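Local coordinates for C381 turret protein (Sulfolobus turreted icosahedral virus, PDB 4IND) that forms the turrets of an archaeal virus, folding as a triple jelly roll and assembling into a pentamer, at the interface of chains A and B. Sequence-based numbering; all coordinates share one arbitrary frame. Chains: chain A/B, C381 turret protein.

The interface of chains A and B. Residues chain A 49, 54-56; chain B 10-12, 72.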
# COMPACT_ATOMS: atom_id res chain seq x y z
N LEU A 49 15.27 14.97 -35.32
CA LEU A 49 14.28 15.09 -34.25
C LEU A 49 13.57 16.42 -34.44
O LEU A 49 14.16 17.49 -34.27
CB LEU A 49 14.95 15.04 -32.87
CG LEU A 49 15.60 13.72 -32.45
CD1 LEU A 49 16.26 13.83 -31.07
CD2 LEU A 49 14.59 12.58 -32.49
N LYS A 54 20.28 15.73 -34.38
CA LYS A 54 21.03 15.32 -33.19
C LYS A 54 22.31 14.65 -33.66
O LYS A 54 22.28 13.78 -34.52
CB LYS A 54 20.19 14.35 -32.35
CG LYS A 54 20.93 13.74 -31.16
CD LYS A 54 19.98 12.95 -30.25
CE LYS A 54 20.75 11.98 -29.37
NZ LYS A 54 19.96 11.50 -28.19
N ILE A 55 23.44 15.05 -33.10
CA ILE A 55 24.72 14.47 -33.48
C ILE A 55 25.40 13.88 -32.24
O ILE A 55 25.61 14.59 -31.25
CB ILE A 55 25.63 15.52 -34.12
CG1 ILE A 55 24.93 16.15 -35.32
CG2 ILE A 55 26.95 14.90 -34.55
CD1 ILE A 55 25.77 17.24 -36.01
N VAL A 56 25.71 12.58 -32.30
CA VAL A 56 26.49 11.92 -31.24
C VAL A 56 27.64 11.08 -31.84
O VAL A 56 27.61 10.71 -33.02
CB VAL A 56 25.62 11.04 -30.34
CG1 VAL A 56 24.57 11.87 -29.62
CG2 VAL A 56 24.95 9.93 -31.16
N PHE B 10 22.65 19.66 -33.34
CA PHE B 10 23.10 19.86 -31.97
C PHE B 10 23.85 18.64 -31.48
O PHE B 10 23.49 17.51 -31.83
CB PHE B 10 21.92 20.20 -31.03
CG PHE B 10 20.90 19.10 -30.87
CD1 PHE B 10 20.81 18.39 -29.67
CD2 PHE B 10 20.00 18.80 -31.88
CE1 PHE B 10 19.86 17.40 -29.50
CE2 PHE B 10 19.04 17.81 -31.72
CZ PHE B 10 18.96 17.11 -30.53
N PRO B 11 24.88 18.85 -30.66
CA PRO B 11 25.64 17.75 -30.06
C PRO B 11 24.85 17.16 -28.90
O PRO B 11 24.24 17.91 -28.14
CB PRO B 11 26.91 18.44 -29.54
CG PRO B 11 26.44 19.82 -29.17
CD PRO B 11 25.38 20.17 -30.23
N ALA B 12 24.83 15.84 -28.76
CA ALA B 12 24.01 15.25 -27.72
C ALA B 12 24.67 14.07 -27.03
O ALA B 12 24.00 13.10 -26.70
CB ALA B 12 22.63 14.83 -28.29
N ASP B 72 15.14 12.75 -26.40
CA ASP B 72 14.74 11.41 -26.83
C ASP B 72 15.43 10.30 -26.02
O ASP B 72 15.24 9.10 -26.28
CB ASP B 72 14.93 11.21 -28.33
CG ASP B 72 16.35 10.88 -28.72
OD1 ASP B 72 16.55 10.17 -29.74
OD2 ASP B 72 17.27 11.35 -28.02
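A:Lys54 and A:Ile55 of strand 52-60 pair with B:Phe10 and B:Pro11, respectively, of the short strand 9-11 in parallel beta bridges, extending a beta-sheet of one turret subunit with the N-terminal segment of the next. The backbone of A:Ile55 bonds to chain B through its N and its O. Its N donates to the carbonyl O of B:Phe10 at 2.8 Å, while its O receives the amide N of B:Ala12 at 2.9 Å. B:Pro11, which has no N-H to give, sits between the two bonded residues and brings its CA to 3.4 Å from A:Ile55 O.

Apolar packing centres on A:Lys54. Its CA lies over one face of the B:Phe10 ring, 3.9 Å from the centroid and displaced toward the rim, a CH-pi contact, and CB meets the ring atom CZ. With CG set between its own N and carbonyl carbon (chi1 65°), B:Phe10 places the ring beneath the lysine backbone and the root of its side chain. Farther out, the methylene chain runs past B:Ala12, whose CB touches A:Lys54 CG at 3.5 Å and also contacts CE. The same methyl also contacts A:Val56 CG1, so it touches two residues of the strand that lie on the same side of it.

The charged contact lies at the end of this chain. A:Lys54 has CG anti to its N (chi1 174°) and is extended beyond it, carrying its terminal amino group, NZ, to the B:Asp72 carboxylate, which comes from the opposite direction. This salt bridge ties a loop of chain B to the same strand that pairs with its N-terminal segment. A:Leu49 crosses the aspartate at about a right angle, its CD1 3.8 Å from the carboxylate carbon CG. A:Lys54 NZ bonds B:Asp72 OD2 at 2.7 Å through the syn lone pair of that oxygen.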